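Local coordinates for uncharacterized protein (Bacteroides eggerthii, PDB 4FTD) that is of unknown function but joins an immunoglobulin-like domain to a six-bladed beta-propeller and may act in carbohydrate metabolism, at residues A[111-125]-A[438-450]. Sequence-based numbering, arbitrary orientation.
Sequences VFGADFEKPTVYNFS and SGFVICEFPIKQE
Strands 120-125 and 439-446 run antiparallel (171°), Thr120, Tyr122 and Phe124 forming hydrogen-bonded pairs with Glu444, Ile442 and Phe440; beyond a type I turn at Asp115-Lys118, Ala114 and Ile447 make a single further bridge. There Lys448 reaches back across the loop: its NZ gives one bond to Phe112 O (2.9 Å), in the carbonyl plane, and another to Ala114 O (2.7 Å), from above that carbonyl's plane, while its backbone N binds Gly113 O. A methionine in place of Lys448 would probably leave the Phe112 and Ala114 carbonyls without their shared ammonium donor. CD1 of Phe116 points over the centre of the Phe445 ring in an edge-to-face pair, centroids 4.9 Å apart, and Pro119 CB meets Phe445 CE2 at 3.6 Å. Farther along, with CG between its backbone N and carbonyl carbon (chi1 71°), the Phe440 ring lies alongside Phe124 and offers its face to Phe124 CB, 3.7 Å from the centroid. The Glu444 carboxylate stands at the edge of Tyr122, planes 85° apart, and is salt-bridged to Lys428. Pairing the propeller's first strand, 120-125, with the chain's last, over 300 residues on, is the "Velcro" closure of a beta-propeller, completing a four-stranded blade.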
ATOM      1  N   VAL A 111     -16.963   8.686   0.469  1.00 76.13           N
ATOM      2  CA  VAL A 111     -15.837   8.087  -0.251  1.00 79.89           C
ATOM      3  C   VAL A 111     -14.841   7.548   0.763  1.00 83.93           C
ATOM      4  O   VAL A 111     -14.756   8.042   1.887  1.00 82.77           O
ATOM      5  CB  VAL A 111     -15.184   9.079  -1.232  1.00 81.82           C
ATOM      6  CG1 VAL A 111     -16.184   9.485  -2.306  1.00 77.40           C
ATOM      7  CG2 VAL A 111     -14.682  10.306  -0.491  1.00 81.19           C
ATOM      8  N   PHE A 112     -14.105   6.514   0.365  1.00 87.31           N
ATOM      9  CA  PHE A 112     -13.214   5.786   1.256  1.00 90.11           C
ATOM     10  C   PHE A 112     -11.876   5.496   0.618  1.00 96.43           C
ATOM     11  O   PHE A 112     -11.715   5.594  -0.587  1.00 95.61           O
ATOM     12  CB  PHE A 112     -13.894   4.489   1.692  1.00 90.06           C
ATOM     13  CG  PHE A 112     -15.208   4.715   2.375  1.00 83.92           C
ATOM     14  CD1 PHE A 112     -15.248   5.162   3.688  1.00 83.19           C
ATOM     15  CD2 PHE A 112     -16.401   4.535   1.698  1.00 84.55           C
ATOM     16  CE1 PHE A 112     -16.459   5.412   4.324  1.00 79.47           C
ATOM     17  CE2 PHE A 112     -17.627   4.800   2.323  1.00 83.86           C
ATOM     18  CZ  PHE A 112     -17.650   5.236   3.645  1.00 80.60           C
ATOM     19  N   GLY A 113     -10.915   5.158   1.465  1.00 54.51           N
ATOM     20  CA  GLY A 113      -9.597   4.774   1.035  1.00 50.65           C
ATOM     21  C   GLY A 113      -8.704   5.934   0.642  1.00 52.69           C
ATOM     22  O   GLY A 113      -8.952   7.076   0.985  1.00 56.75           O
ATOM     23  N   ALA A 114      -7.627   5.590  -0.048  1.00 52.27           N
ATOM     24  CA  ALA A 114      -6.633   6.525  -0.549  1.00 54.00           C
ATOM     25  C   ALA A 114      -7.057   7.056  -1.908  1.00 56.83           C
ATOM     26  O   ALA A 114      -7.761   6.389  -2.663  1.00 53.04           O
ATOM     27  CB  ALA A 114      -5.300   5.819  -0.696  1.00 46.86           C
ATOM     28  N   ASP A 115      -6.629   8.267  -2.221  1.00 59.09           N
ATOM     29  CA  ASP A 115      -6.846   8.818  -3.541  1.00 57.87           C
ATOM     30  C   ASP A 115      -5.563   8.591  -4.337  1.00 56.36           C
ATOM     31  O   ASP A 115      -4.608   9.371  -4.267  1.00 53.86           O
ATOM     32  CB  ASP A 115      -7.180  10.273  -3.456  1.00 62.41           C
ATOM     33  CG  ASP A 115      -7.640  10.839  -4.771  1.00 66.96           C
ATOM     34  OD1 ASP A 115      -7.421  10.222  -5.838  1.00 65.83           O
ATOM     35  OD2 ASP A 115      -8.226  11.920  -4.710  1.00 67.27           O
ATOM     36  N   PHE A 116      -5.577   7.519  -5.115  1.00 55.43           N
ATOM     37  CA  PHE A 116      -4.423   7.138  -5.923  1.00 58.54           C
ATOM     38  C   PHE A 116      -4.170   8.051  -7.117  1.00 58.76           C
ATOM     39  O   PHE A 116      -3.133   7.938  -7.751  1.00 59.74           O
ATOM     40  CB  PHE A 116      -4.539   5.689  -6.350  1.00 54.23           C
ATOM     41  CG  PHE A 116      -4.463   4.739  -5.201  1.00 52.36           C
ATOM     42  CD1 PHE A 116      -3.244   4.470  -4.602  1.00 55.44           C
ATOM     43  CD2 PHE A 116      -5.608   4.132  -4.693  1.00 56.10           C
ATOM     44  CE1 PHE A 116      -3.154   3.586  -3.538  1.00 52.65           C
ATOM     45  CE2 PHE A 116      -5.527   3.248  -3.629  1.00 57.20           C
ATOM     46  CZ  PHE A 116      -4.294   2.976  -3.049  1.00 57.42           C
ATOM     47  N   GLU A 117      -5.093   8.976  -7.377  1.00 58.49           N
ATOM     48  CA  GLU A 117      -4.934  10.001  -8.429  1.00 61.31           C
ATOM     49  C   GLU A 117      -4.093  11.200  -7.956  1.00 66.10           C
ATOM     50  O   GLU A 117      -3.817  12.093  -8.755  1.00 70.56           O
ATOM     51  CB  GLU A 117      -6.295  10.565  -8.849  1.00 68.06           C
ATOM     52  CG  GLU A 117      -7.359   9.563  -9.235  1.00 79.94           C
ATOM     53  CD  GLU A 117      -7.300   9.200 -10.692  1.00 96.94           C
ATOM     54  OE1 GLU A 117      -6.239   8.702 -11.132  1.00105.52           O
ATOM     55  OE2 GLU A 117      -8.324   9.419 -11.378  1.00104.00           O
ATOM     56  N   LYS A 118      -3.719  11.233  -6.669  1.00 60.65           N
ATOM     57  CA  LYS A 118      -2.957  12.333  -6.068  1.00 61.03           C
ATOM     58  C   LYS A 118      -1.666  11.857  -5.356  1.00 58.06           C
ATOM     59  O   LYS A 118      -1.445  12.170  -4.187  1.00 59.75           O
ATOM     60  CB  LYS A 118      -3.868  13.093  -5.098  1.00 61.12           C
ATOM     61  CG  LYS A 118      -5.099  13.706  -5.762  1.00 64.96           C
ATOM     62  CD  LYS A 118      -6.099  14.196  -4.721  1.00 74.31           C
ATOM     63  CE  LYS A 118      -5.832  15.613  -4.270  1.00 81.99           C
ATOM     64  NZ  LYS A 118      -6.563  16.578  -5.159  1.00 77.65           N
ATOM     65  N   PRO A 119      -0.808  11.101  -6.073  1.00 57.02           N
ATOM     66  CA  PRO A 119       0.450  10.678  -5.490  1.00 55.68           C
ATOM     67  C   PRO A 119       1.412  11.826  -5.255  1.00 51.97           C
ATOM     68  O   PRO A 119       1.435  12.767  -6.027  1.00 54.72           O
ATOM     69  CB  PRO A 119       1.041   9.756  -6.561  1.00 55.07           C
ATOM     70  CG  PRO A 119       0.488  10.259  -7.830  1.00 54.43           C
ATOM     71  CD  PRO A 119      -0.882  10.770  -7.523  1.00 54.60           C
ATOM     72  N   THR A 120       2.143  11.783  -4.152  1.00 54.24           N
ATOM     73  CA  THR A 120       3.318  12.640  -3.951  1.00 54.60           C
ATOM     74  C   THR A 120       4.440  11.629  -3.906  1.00 51.47           C
ATOM     75  O   THR A 120       4.465  10.738  -3.034  1.00 51.19           O
ATOM     76  CB  THR A 120       3.255  13.458  -2.668  1.00 59.06           C
ATOM     77  OG1 THR A 120       2.164  14.355  -2.786  1.00 62.21           O
ATOM     78  CG2 THR A 120       4.529  14.292  -2.476  1.00 59.66           C
ATOM     79  N   VAL A 121       5.336  11.722  -4.875  1.00 49.69           N
ATOM     80  CA  VAL A 121       6.421  10.750  -5.048  1.00 48.02           C
ATOM     81  C   VAL A 121       7.788  11.311  -4.684  1.00 50.43           C
ATOM     82  O   VAL A 121       8.135  12.397  -5.110  1.00 53.61           O
ATOM     83  CB  VAL A 121       6.462  10.238  -6.506  1.00 49.17           C
ATOM     84  CG1 VAL A 121       7.562   9.203  -6.685  1.00 46.30           C
ATOM     85  CG2 VAL A 121       5.109   9.626  -6.879  1.00 49.75           C
ATOM     86  N   TYR A 122       8.544  10.553  -3.885  1.00 48.24           N
ATOM     87  CA  TYR A 122       9.947  10.828  -3.596  1.00 43.15           C
ATOM     88  C   TYR A 122      10.697   9.647  -4.195  1.00 48.02           C
ATOM     89  O   TYR A 122      10.716   8.527  -3.642  1.00 43.29           O
ATOM     90  CB  TYR A 122      10.182  10.978  -2.101  1.00 48.13           C
ATOM     91  CG  TYR A 122       9.297  12.040  -1.511  1.00 47.29           C
ATOM     92  CD1 TYR A 122       9.552  13.401  -1.721  1.00 51.15           C
ATOM     93  CD2 TYR A 122       8.178  11.693  -0.774  1.00 50.27           C
ATOM     94  CE1 TYR A 122       8.721  14.385  -1.182  1.00 53.10           C
ATOM     95  CE2 TYR A 122       7.341  12.659  -0.246  1.00 51.77           C
ATOM     96  CZ  TYR A 122       7.604  13.989  -0.444  1.00 61.23           C
ATOM     97  OH  TYR A 122       6.734  14.866   0.151  1.00 60.11           O
ATOM     98  N   ASN A 123      11.290   9.901  -5.351  1.00 46.30           N
ATOM     99  CA  ASN A 123      11.875   8.868  -6.186  1.00 49.18           C
ATOM    100  C   ASN A 123      13.388   8.735  -6.103  1.00 47.12           C
ATOM    101  O   ASN A 123      14.101   9.693  -6.362  1.00 43.73           O
ATOM    102  CB  ASN A 123      11.510   9.143  -7.624  1.00 46.31           C
ATOM    103  CG  ASN A 123      11.995   8.047  -8.551  1.00 47.92           C
ATOM    104  OD1 ASN A 123      12.023   6.876  -8.191  1.00 51.02           O
ATOM    105  ND2 ASN A 123      12.339   8.424  -9.751  1.00 51.71           N
ATOM    106  N   PHE A 124      13.842   7.529  -5.762  1.00 45.89           N
ATOM    107  CA  PHE A 124      15.284   7.181  -5.747  1.00 46.65           C
ATOM    108  C   PHE A 124      15.529   5.948  -6.622  1.00 47.02           C
ATOM    109  O   PHE A 124      16.290   5.053  -6.247  1.00 40.76           O
ATOM    110  CB  PHE A 124      15.836   7.057  -4.325  1.00 46.63           C
ATOM    111  CG  PHE A 124      15.708   8.348  -3.561  1.00 44.71           C
ATOM    112  CD1 PHE A 124      14.494   8.677  -2.947  1.00 44.44           C
ATOM    113  CD2 PHE A 124      16.735   9.283  -3.572  1.00 44.76           C
ATOM    114  CE1 PHE A 124      14.320   9.884  -2.326  1.00 47.10           C
ATOM    115  CE2 PHE A 124      16.570  10.501  -2.950  1.00 47.40           C
ATOM    116  CZ  PHE A 124      15.361  10.813  -2.330  1.00 48.35           C
ATOM    117  N   SER A 125      14.900   5.983  -7.803  1.00 41.16           N
ATOM    118  CA  SER A 125      14.984   4.932  -8.824  1.00 44.73           C
ATOM    119  C   SER A 125      15.130   5.582 -10.177  1.00 41.77           C
ATOM    120  O   SER A 125      15.096   6.804 -10.266  1.00 50.29           O
ATOM    121  CB  SER A 125      13.757   4.006  -8.799  1.00 44.63           C
ATOM    122  OG  SER A 125      12.586   4.588  -9.373  1.00 46.14           O
ATOM    123  N   SER A 438      17.605  -1.325  -9.315  1.00 40.90           N
ATOM    124  CA  SER A 438      16.665  -0.313  -9.822  1.00 39.90           C
ATOM    125  C   SER A 438      16.525   0.863  -8.872  1.00 41.00           C
ATOM    126  O   SER A 438      16.363   1.962  -9.307  1.00 39.86           O
ATOM    127  CB  SER A 438      15.299  -0.886 -10.064  1.00 44.43           C
ATOM    128  OG  SER A 438      15.364  -1.949 -10.971  1.00 42.01           O
ATOM    129  N   GLY A 439      16.550   0.627  -7.562  1.00 36.88           N
ATOM    130  CA  GLY A 439      16.437   1.699  -6.586  1.00 41.64           C
ATOM    131  C   GLY A 439      15.148   1.585  -5.761  1.00 41.74           C
ATOM    132  O   GLY A 439      14.569   0.528  -5.673  1.00 41.39           O
ATOM    133  N   PHE A 440      14.709   2.696  -5.177  1.00 43.63           N
ATOM    134  CA  PHE A 440      13.537   2.703  -4.310  1.00 43.91           C
ATOM    135  C   PHE A 440      12.680   3.937  -4.501  1.00 42.64           C
ATOM    136  O   PHE A 440      13.153   4.920  -5.042  1.00 39.19           O
ATOM    137  CB  PHE A 440      13.935   2.506  -2.853  1.00 37.68           C
ATOM    138  CG  PHE A 440      14.652   3.675  -2.183  1.00 36.83           C
ATOM    139  CD1 PHE A 440      13.936   4.722  -1.627  1.00 39.44           C
ATOM    140  CD2 PHE A 440      16.053   3.668  -2.035  1.00 44.57           C
ATOM    141  CE1 PHE A 440      14.593   5.789  -0.998  1.00 41.01           C
ATOM    142  CE2 PHE A 440      16.706   4.702  -1.398  1.00 43.16           C
ATOM    143  CZ  PHE A 440      15.975   5.752  -0.860  1.00 41.69           C
ATOM    144  N   VAL A 441      11.436   3.870  -4.041  1.00 41.53           N
ATOM    145  CA  VAL A 441      10.468   4.980  -4.156  1.00 43.00           C
ATOM    146  C   VAL A 441       9.603   5.022  -2.887  1.00 38.77           C
ATOM    147  O   VAL A 441       9.350   3.975  -2.228  1.00 40.97           O
ATOM    148  CB  VAL A 441       9.605   4.832  -5.441  1.00 39.48           C
ATOM    149  CG1 VAL A 441       8.668   3.637  -5.365  1.00 38.89           C
ATOM    150  CG2 VAL A 441       8.783   6.075  -5.752  1.00 38.92           C
ATOM    151  N   ILE A 442       9.218   6.242  -2.486  1.00 40.29           N
ATOM    152  CA  ILE A 442       8.194   6.460  -1.499  1.00 45.86           C
ATOM    153  C   ILE A 442       7.048   7.207  -2.209  1.00 46.88           C
ATOM    154  O   ILE A 442       7.282   8.261  -2.793  1.00 45.40           O
ATOM    155  CB  ILE A 442       8.695   7.311  -0.344  1.00 47.09           C
ATOM    156  CG1 ILE A 442       9.871   6.612   0.367  1.00 44.17           C
ATOM    157  CG2 ILE A 442       7.518   7.611   0.615  1.00 45.79           C
ATOM    158  CD1 ILE A 442      10.692   7.548   1.245  1.00 42.54           C
ATOM    159  N   CYS A 443       5.832   6.647  -2.172  1.00 41.15           N
ATOM    160  CA  CYS A 443       4.647   7.249  -2.786  1.00 44.94           C
ATOM    161  C   CYS A 443       3.616   7.497  -1.707  1.00 48.95           C
ATOM    162  O   CYS A 443       3.212   6.544  -1.019  1.00 50.01           O
ATOM    163  CB  CYS A 443       4.052   6.300  -3.806  1.00 48.73           C
ATOM    164  SG  CYS A 443       5.222   5.816  -5.059  1.00 50.48           S
ATOM    165  N   GLU A 444       3.211   8.752  -1.542  1.00 48.32           N
ATOM    166  CA  GLU A 444       2.272   9.161  -0.491  1.00 47.88           C
ATOM    167  C   GLU A 444       0.960   9.600  -1.130  1.00 51.86           C
ATOM    168  O   GLU A 444       0.951  10.285  -2.167  1.00 50.78           O
ATOM    169  CB  GLU A 444       2.851  10.316   0.326  1.00 48.99           C
ATOM    170  CG  GLU A 444       4.243  10.045   0.896  1.00 55.67           C
ATOM    171  CD  GLU A 444       4.669  11.034   1.976  1.00 60.08           C
ATOM    172  OE1 GLU A 444       4.167  12.177   1.985  1.00 57.99           O
ATOM    173  OE2 GLU A 444       5.508  10.675   2.828  1.00 56.43           O
ATOM    174  N   PHE A 445      -0.138   9.251  -0.471  1.00 48.86           N
ATOM    175  CA  PHE A 445      -1.485   9.536  -0.957  1.00 51.51           C
ATOM    176  C   PHE A 445      -2.384  10.047   0.158  1.00 57.08           C
ATOM    177  O   PHE A 445      -2.340   9.531   1.271  1.00 52.53           O
ATOM    178  CB  PHE A 445      -2.137   8.270  -1.498  1.00 50.82           C
ATOM    179  CG  PHE A 445      -1.328   7.564  -2.551  1.00 53.63           C
ATOM    180  CD1 PHE A 445      -0.394   6.585  -2.189  1.00 49.06           C
ATOM    181  CD2 PHE A 445      -1.496   7.847  -3.885  1.00 52.14           C
ATOM    182  CE1 PHE A 445       0.342   5.929  -3.145  1.00 51.93           C
ATOM    183  CE2 PHE A 445      -0.769   7.178  -4.843  1.00 54.97           C
ATOM    184  CZ  PHE A 445       0.154   6.218  -4.470  1.00 48.58           C
ATOM    185  N   PRO A 446      -3.231  11.027  -0.141  1.00 55.54           N
ATOM    186  CA  PRO A 446      -4.204  11.484   0.853  1.00 56.88           C
ATOM    187  C   PRO A 446      -5.446  10.573   0.905  1.00 56.24           C
ATOM    188  O   PRO A 446      -5.624   9.736   0.029  1.00 56.75           O
ATOM    189  CB  PRO A 446      -4.599  12.867   0.320  1.00 58.31           C
ATOM    190  CG  PRO A 446      -4.476  12.732  -1.165  1.00 58.41           C
ATOM    191  CD  PRO A 446      -3.310  11.803  -1.395  1.00 55.25           C
ATOM    192  N   ILE A 447      -6.278  10.716   1.933  1.00 59.67           N
ATOM    193  CA  ILE A 447      -7.598  10.081   1.921  1.00 59.48           C
ATOM    194  C   ILE A 447      -8.418  10.738   0.780  1.00 59.43           C
ATOM    195  O   ILE A 447      -8.204  11.897   0.439  1.00 65.98           O
ATOM    196  CB  ILE A 447      -8.366  10.143   3.287  1.00 56.61           C
ATOM    197  CG1 ILE A 447      -8.672  11.584   3.747  1.00 64.16           C
ATOM    198  CG2 ILE A 447      -7.609   9.361   4.375  1.00 55.02           C
ATOM    199  CD1 ILE A 447      -9.836  11.702   4.735  1.00 57.94           C
ATOM    200  N   LYS A 448      -9.314   9.978   0.169  1.00 59.34           N
ATOM    201  CA  LYS A 448     -10.277  10.535  -0.769  1.00 58.86           C
ATOM    202  C   LYS A 448     -11.163  11.559  -0.047  1.00 64.93           C
ATOM    203  O   LYS A 448     -11.440  11.428   1.146  1.00 66.64           O
ATOM    204  CB  LYS A 448     -11.175   9.450  -1.362  1.00 58.90           C
ATOM    205  CG  LYS A 448     -10.531   8.505  -2.362  1.00 61.75           C
ATOM    206  CD  LYS A 448     -11.601   7.713  -3.121  1.00 60.04           C
ATOM    207  CE  LYS A 448     -10.991   6.596  -3.950  1.00 58.86           C
ATOM    208  NZ  LYS A 448     -10.324   5.541  -3.126  1.00 58.46           N
ATOM    209  N   GLN A 449     -11.581  12.569  -0.791  1.00 68.13           N
ATOM    210  CA  GLN A 449     -12.457  13.637  -0.332  1.00 70.02           C
ATOM    211  C   GLN A 449     -13.696  13.620  -1.216  1.00 71.48           C
ATOM    212  O   GLN A 449     -13.572  13.344  -2.408  1.00 64.06           O
ATOM    213  CB  GLN A 449     -11.747  14.977  -0.516  1.00 72.79           C
ATOM    214  CG  GLN A 449     -10.575  15.188   0.414  1.00 76.04           C
ATOM    215  CD  GLN A 449     -11.016  15.288   1.856  1.00 82.37           C
ATOM    216  OE1 GLN A 449     -12.088  15.796   2.142  1.00109.83           O
ATOM    217  NE2 GLN A 449     -10.193  14.803   2.769  1.00 94.95           N
ATOM    218  N   GLU A 450     -14.869  13.935  -0.651  1.00 78.19           N
ATOM    219  CA  GLU A 450     -16.122  13.919  -1.407  1.00 79.76           C
ATOM    220  C   GLU A 450     -16.032  14.815  -2.627  1.00 86.72           C
ATOM    221  O   GLU A 450     -15.596  15.955  -2.510  1.00 77.75           O
ATOM    222  CB  GLU A 450     -17.325  14.326  -0.553  1.00 81.28           C
ATOM    223  CG  GLU A 450     -17.715  13.261   0.459  1.00 85.53           C
ATOM    224  CD  GLU A 450     -19.106  13.430   1.047  1.00 82.42           C
ATOM    225  OE1 GLU A 450     -19.901  14.249   0.574  1.00 82.65           O
ATOM    226  OE2 GLU A 450     -19.434  12.701   1.993  1.00 91.67           O
TER
HETATM  227  O   HOH W   1     -16.807  10.618   2.650  1.00 59.09           O
HETATM  228  O   HOH W   2     -12.335   9.481   2.875  1.00 60.77           O
HETATM  229  O   HOH W   3      -7.872  13.604  -1.907  1.00 64.76           O
HETATM  230  O   HOH W   4      -0.234  13.431  -2.348  1.00 49.96           O